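Local atomic coordinates of ABC transporter, substrate binding protein (Aeropyrum pernix, PDB entry 3EAF), a protein that probably binds a small solute outside the cell and delivers it to a membrane ABC transporter for uptake, and carries a bound magnesium ion. Residues Y259-F273 / I286-W298. Residues are numbered along the deposited sequence; the frame is centred on the assembly and turned at random.
Sequences YPMFGQDVEGIQTIF and INLRVVQGFVNVW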
loop_
_atom_site.group_PDB
_atom_site.type_symbol
_atom_site.label_atom_id
_atom_site.label_comp_id
_atom_site.label_asym_id
_atom_site.label_seq_id
_atom_site.Cartn_x
_atom_site.Cartn_y
_atom_site.Cartn_z
ATOM N N TYR A 259 8.538 6.624 7.031
ATOM C CA TYR A 259 8.427 5.841 8.263
ATOM C C TYR A 259 8.437 6.813 9.434
ATOM O O TYR A 259 9.105 7.851 9.355
ATOM C CB TYR A 259 9.623 4.909 8.449
ATOM C CG TYR A 259 9.721 3.689 7.557
ATOM C CD1 TYR A 259 9.090 3.634 6.312
ATOM C CD2 TYR A 259 10.496 2.600 7.953
ATOM C CE1 TYR A 259 9.216 2.510 5.492
ATOM C CE2 TYR A 259 10.627 1.482 7.153
ATOM C CZ TYR A 259 9.987 1.440 5.925
ATOM O OH TYR A 259 10.134 0.326 5.149
ATOM N N PRO A 260 7.713 6.486 10.529
ATOM C CA PRO A 260 7.812 7.337 11.728
ATOM C C PRO A 260 9.262 7.622 12.181
ATOM O O PRO A 260 9.561 8.749 12.562
ATOM C CB PRO A 260 7.045 6.537 12.792
ATOM C CG PRO A 260 6.041 5.754 12.010
ATOM C CD PRO A 260 6.769 5.368 10.727
HETATM N N MSE A 261 10.146 6.623 12.117
HETATM C CA MSE A 261 11.560 6.781 12.510
HETATM C C MSE A 261 12.373 7.787 11.677
HETATM O O MSE A 261 13.422 8.260 12.126
HETATM C CB MSE A 261 12.283 5.425 12.521
HETATM C CG MSE A 261 12.290 4.711 11.174
HETATM SE SE MSE A 261 13.394 3.104 11.144
HETATM C CE MSE A 261 12.745 2.155 12.716
ATOM N N PHE A 262 11.909 8.095 10.467
ATOM C CA PHE A 262 12.545 9.129 9.635
ATOM C C PHE A 262 11.711 10.419 9.600
ATOM O O PHE A 262 12.002 11.345 8.836
ATOM C CB PHE A 262 12.777 8.630 8.193
ATOM C CG PHE A 262 13.531 7.326 8.097
ATOM C CD1 PHE A 262 14.755 7.156 8.738
ATOM C CD2 PHE A 262 13.017 6.272 7.347
ATOM C CE1 PHE A 262 15.452 5.950 8.647
ATOM C CE2 PHE A 262 13.707 5.058 7.249
ATOM C CZ PHE A 262 14.929 4.899 7.899
ATOM N N GLY A 263 10.678 10.478 10.431
ATOM C CA GLY A 263 9.689 11.542 10.333
ATOM C C GLY A 263 9.431 12.321 11.603
ATOM O O GLY A 263 8.364 12.910 11.751
ATOM N N GLN A 264 10.409 12.337 12.512
ATOM C CA GLN A 264 10.350 13.144 13.744
ATOM C C GLN A 264 9.840 14.563 13.519
ATOM O O GLN A 264 9.177 15.134 14.389
ATOM C CB GLN A 264 11.730 13.228 14.396
ATOM C CG GLN A 264 12.007 12.136 15.401
ATOM C CD GLN A 264 13.484 11.972 15.724
ATOM O OE1 GLN A 264 14.321 11.792 14.829
ATOM N NE2 GLN A 264 13.807 11.995 17.015
ATOM N N ASP A 265 10.166 15.123 12.355
ATOM C CA ASP A 265 9.835 16.505 12.024
ATOM C C ASP A 265 8.764 16.605 10.932
ATOM O O ASP A 265 8.559 17.665 10.338
ATOM C CB ASP A 265 11.106 17.263 11.639
ATOM C CG ASP A 265 12.070 17.405 12.812
ATOM O OD1 ASP A 265 11.747 18.151 13.761
ATOM O OD2 ASP A 265 13.140 16.770 12.794
ATOM N N VAL A 266 8.067 15.496 10.691
ATOM C CA VAL A 266 6.988 15.476 9.712
ATOM C C VAL A 266 5.652 15.676 10.421
ATOM O O VAL A 266 5.321 14.938 11.354
ATOM C CB VAL A 266 7.002 14.170 8.855
ATOM C CG1 VAL A 266 5.798 14.116 7.931
ATOM C CG2 VAL A 266 8.299 14.087 8.038
ATOM N N GLU A 267 4.904 16.681 9.964
ATOM C CA GLU A 267 3.636 17.089 10.569
ATOM C C GLU A 267 2.671 15.908 10.719
ATOM O O GLU A 267 2.139 15.668 11.811
ATOM C CB GLU A 267 3.013 18.239 9.759
ATOM C CG GLU A 267 1.948 19.065 10.489
ATOM C CD GLU A 267 0.570 18.407 10.477
ATOM O OE1 GLU A 267 0.343 17.522 9.624
ATOM O OE2 GLU A 267 -0.284 18.770 11.323
ATOM N N GLY A 268 2.479 15.159 9.632
ATOM C CA GLY A 268 1.557 14.019 9.609
ATOM C C GLY A 268 1.954 12.885 10.535
ATOM O O GLY A 268 1.091 12.240 11.124
ATOM N N ILE A 269 3.258 12.643 10.660
ATOM C CA ILE A 269 3.796 11.702 11.646
ATOM C C ILE A 269 3.517 12.184 13.082
ATOM O O ILE A 269 3.141 11.390 13.953
ATOM C CB ILE A 269 5.326 11.453 11.434
ATOM C CG1 ILE A 269 5.598 10.764 10.082
ATOM C CG2 ILE A 269 5.919 10.625 12.569
ATOM C CD1 ILE A 269 4.900 9.412 9.895
ATOM N N GLN A 270 3.690 13.483 13.325
ATOM C CA GLN A 270 3.362 14.061 14.636
ATOM C C GLN A 270 1.858 14.047 14.930
ATOM O O GLN A 270 1.449 13.950 16.091
ATOM C CB GLN A 270 3.949 15.470 14.790
ATOM C CG GLN A 270 5.473 15.483 14.936
ATOM C CD GLN A 270 5.980 14.559 16.040
ATOM O OE1 GLN A 270 5.419 14.504 17.130
ATOM N NE2 GLN A 270 7.038 13.833 15.755
ATOM N N THR A 271 1.048 14.142 13.874
ATOM C CA THR A 271 -0.406 14.015 13.976
ATOM C C THR A 271 -0.795 12.609 14.462
ATOM O O THR A 271 -1.654 12.457 15.334
ATOM C CB THR A 271 -1.080 14.352 12.621
ATOM O OG1 THR A 271 -0.868 15.740 12.312
ATOM C CG2 THR A 271 -2.570 14.066 12.645
ATOM N N ILE A 272 -0.145 11.589 13.901
ATOM C CA ILE A 272 -0.357 10.203 14.318
ATOM C C ILE A 272 0.078 9.981 15.775
ATOM O O ILE A 272 -0.638 9.349 16.548
ATOM C CB ILE A 272 0.319 9.180 13.346
ATOM C CG1 ILE A 272 -0.255 9.351 11.930
ATOM C CG2 ILE A 272 0.117 7.735 13.851
ATOM C CD1 ILE A 272 0.429 8.537 10.823
ATOM N N PHE A 273 1.241 10.513 16.145
ATOM C CA PHE A 273 1.726 10.427 17.523
ATOM C C PHE A 273 0.774 11.063 18.537
ATOM O O PHE A 273 0.620 10.547 19.645
ATOM C CB PHE A 273 3.133 11.027 17.657
ATOM C CG PHE A 273 4.221 10.103 17.186
ATOM C CD1 PHE A 273 4.286 8.790 17.656
ATOM C CD2 PHE A 273 5.183 10.538 16.288
ATOM C CE1 PHE A 273 5.285 7.930 17.230
ATOM C CE2 PHE A 273 6.193 9.675 15.852
ATOM C CZ PHE A 273 6.240 8.373 16.325
ATOM N N ILE A 286 3.687 2.677 16.906
ATOM C CA ILE A 286 3.460 3.482 15.707
ATOM C C ILE A 286 4.544 3.152 14.684
ATOM O O ILE A 286 5.729 3.399 14.913
ATOM C CB ILE A 286 3.419 4.995 16.033
ATOM C CG1 ILE A 286 2.351 5.293 17.104
ATOM C CG2 ILE A 286 3.207 5.839 14.766
ATOM C CD1 ILE A 286 0.919 4.922 16.708
ATOM N N ASN A 287 4.121 2.572 13.566
ATOM C CA ASN A 287 5.034 2.101 12.531
ATOM C C ASN A 287 4.462 2.409 11.150
ATOM O O ASN A 287 3.381 2.986 11.045
ATOM C CB ASN A 287 5.306 0.597 12.704
ATOM C CG ASN A 287 4.022 -0.235 12.755
ATOM O OD1 ASN A 287 3.130 -0.086 11.921
ATOM N ND2 ASN A 287 3.929 -1.110 13.741
ATOM N N LEU A 288 5.183 2.021 10.099
ATOM C CA LEU A 288 4.725 2.231 8.718
ATOM C C LEU A 288 3.294 1.724 8.445
ATOM O O LEU A 288 2.511 2.388 7.757
ATOM C CB LEU A 288 5.704 1.581 7.734
ATOM C CG LEU A 288 5.254 1.497 6.273
ATOM C CD1 LEU A 288 5.169 2.895 5.651
ATOM C CD2 LEU A 288 6.176 0.579 5.475
ATOM N N ARG A 289 2.953 0.555 8.985
ATOM C CA ARG A 289 1.631 -0.043 8.733
ATOM C C ARG A 289 0.527 0.819 9.328
ATOM O O ARG A 289 -0.513 1.034 8.706
ATOM C CB ARG A 289 1.559 -1.475 9.279
ATOM C CG ARG A 289 2.661 -2.420 8.769
ATOM C CD ARG A 289 2.930 -2.233 7.274
ATOM N NE ARG A 289 4.089 -2.998 6.817
ATOM C CZ ARG A 289 4.600 -2.926 5.596
ATOM N NH1 ARG A 289 4.067 -2.109 4.692
ATOM N NH2 ARG A 289 5.646 -3.677 5.278
ATOM N N VAL A 290 0.778 1.322 10.535
ATOM C CA VAL A 290 -0.098 2.289 11.190
ATOM C C VAL A 290 -0.260 3.549 10.328
ATOM O O VAL A 290 -1.375 4.039 10.146
ATOM C CB VAL A 290 0.410 2.633 12.618
ATOM C CG1 VAL A 290 -0.478 3.690 13.291
ATOM C CG2 VAL A 290 0.468 1.370 13.482
ATOM N N VAL A 291 0.844 4.054 9.782
ATOM C CA VAL A 291 0.781 5.196 8.869
ATOM C C VAL A 291 -0.128 4.896 7.665
ATOM O O VAL A 291 -0.959 5.716 7.291
ATOM C CB VAL A 291 2.191 5.629 8.384
ATOM C CG1 VAL A 291 2.092 6.771 7.377
ATOM C CG2 VAL A 291 3.074 6.027 9.572
ATOM N N GLN A 292 0.020 3.709 7.081
ATOM C CA GLN A 292 -0.721 3.336 5.873
ATOM C C GLN A 292 -2.224 3.331 6.100
ATOM O O GLN A 292 -2.993 3.753 5.222
ATOM C CB GLN A 292 -0.234 1.986 5.323
ATOM C CG GLN A 292 1.185 2.066 4.775
ATOM C CD GLN A 292 1.680 0.775 4.180
ATOM O OE1 GLN A 292 2.353 0.004 4.846
ATOM N NE2 GLN A 292 1.364 0.539 2.916
ATOM N N GLY A 293 -2.633 2.872 7.281
ATOM C CA GLY A 293 -4.041 2.913 7.689
ATOM C C GLY A 293 -4.528 4.323 7.962
ATOM O O GLY A 293 -5.596 4.722 7.497
ATOM N N PHE A 294 -3.731 5.077 8.713
ATOM C CA PHE A 294 -4.056 6.453 9.084
ATOM C C PHE A 294 -4.279 7.339 7.854
ATOM O O PHE A 294 -5.262 8.080 7.791
ATOM C CB PHE A 294 -2.945 7.033 9.971
ATOM C CG PHE A 294 -3.358 8.247 10.765
ATOM C CD1 PHE A 294 -3.827 8.115 12.072
ATOM C CD2 PHE A 294 -3.257 9.525 10.216
ATOM C CE1 PHE A 294 -4.199 9.247 12.819
ATOM C CE2 PHE A 294 -3.627 10.653 10.951
ATOM C CZ PHE A 294 -4.103 10.512 12.245
ATOM N N VAL A 295 -3.371 7.254 6.882
ATOM C CA VAL A 295 -3.446 8.112 5.693
ATOM C C VAL A 295 -4.636 7.818 4.786
ATOM O O VAL A 295 -5.113 8.723 4.096
ATOM C CB VAL A 295 -2.133 8.139 4.861
ATOM C CG1 VAL A 295 -0.989 8.751 5.682
ATOM C CG2 VAL A 295 -1.774 6.749 4.298
ATOM N N ASN A 296 -5.115 6.573 4.780
ATOM C CA ASN A 296 -6.330 6.248 4.032
ATOM C C ASN A 296 -7.555 6.951 4.612
ATOM O O ASN A 296 -8.338 7.555 3.881
ATOM C CB ASN A 296 -6.545 4.730 3.909
ATOM C CG ASN A 296 -5.666 4.104 2.818
ATOM O OD1 ASN A 296 -4.758 4.752 2.298
ATOM N ND2 ASN A 296 -5.938 2.846 2.472
ATOM N N VAL A 297 -7.696 6.901 5.931
ATOM C CA VAL A 297 -8.779 7.613 6.609
ATOM C C VAL A 297 -8.626 9.128 6.409
ATOM O O VAL A 297 -9.610 9.823 6.121
ATOM C CB VAL A 297 -8.830 7.248 8.109
ATOM C CG1 VAL A 297 -9.840 8.104 8.850
ATOM C CG2 VAL A 297 -9.143 5.749 8.276
ATOM N N TRP A 298 -7.393 9.622 6.533
ATOM C CA TRP A 298 -7.119 11.057 6.414
ATOM C C TRP A 298 -7.503 11.589 5.038
ATOM O O TRP A 298 -8.021 12.703 4.928
ATOM C CB TRP A 298 -5.643 11.362 6.679
ATOM C CG TRP A 298 -5.353 12.781 7.128
ATOM C CD1 TRP A 298 -6.210 13.856 7.123
ATOM C CD2 TRP A 298 -4.106 13.270 7.633
ATOM N NE1 TRP A 298 -5.571 14.975 7.613
ATOM C CE2 TRP A 298 -4.278 14.644 7.925
ATOM C CE3 TRP A 298 -2.852 12.680 7.867
ATOM C CZ2 TRP A 298 -3.241 15.438 8.435
ATOM C CZ3 TRP A 298 -1.824 13.474 8.387
ATOM C CH2 TRP A 298 -2.033 14.833 8.671
#
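Ile272 lies across one face of the Phe294 ring: its CG1 methylene stands over the middle of the ring, 3.5 Å from the centroid and 14° off the normal, a CH-pi contact. The isoleucine's two arms divide the work. CG1 lies beside the backbone N and, with CD1 extended beyond it, runs over the ring toward Phe294 CB and Val291, whereas CG2 turns the other way, Ile272 CG2 packing 3.7 Å from Ile286 CG2. A beta-branched residue suits this spot because it fills both directions at once. Ile286 is also held by Phe273, whose CE1 comes obliquely to within 3.7 Å of Ile286 CB.

Further along helix 288-298, Trp298 turns the edge of its six-membered ring to the start of helix 267-273. Gly268 CA lies 3.6 Å from Trp298 CZ3; glycine suits this place because its bare CA lets the helix come right up to the indole edge. Phe35 meets the same indole.

At the other end, Pro260 presses its ring on the backbone of Ile286 to Leu288, and Pro260 CG lies 3.8 Å from Val291 CG2. Leu288 sets its CB over one face of the Tyr259 ring, toward the rim, and brings CD2 to 3.6 Å from Tyr259 CE1. Asn287 caps this helix: its OD1 accepts from Val290 N at 3.1 Å in a nearly straight bond (165°).

No hydrogen bond joins the segments; the helices cross almost perpendicularly (97°), sealed by apolar side chains. Loop 259-266 follows strand 251-255 of one lobe's sheet, while Thr271 and Phe294 pack on helix 18-38, which follows strand 3-11 of the other's. This passage of the chain between lobes is consistent with the type I periplasmic binding protein fold.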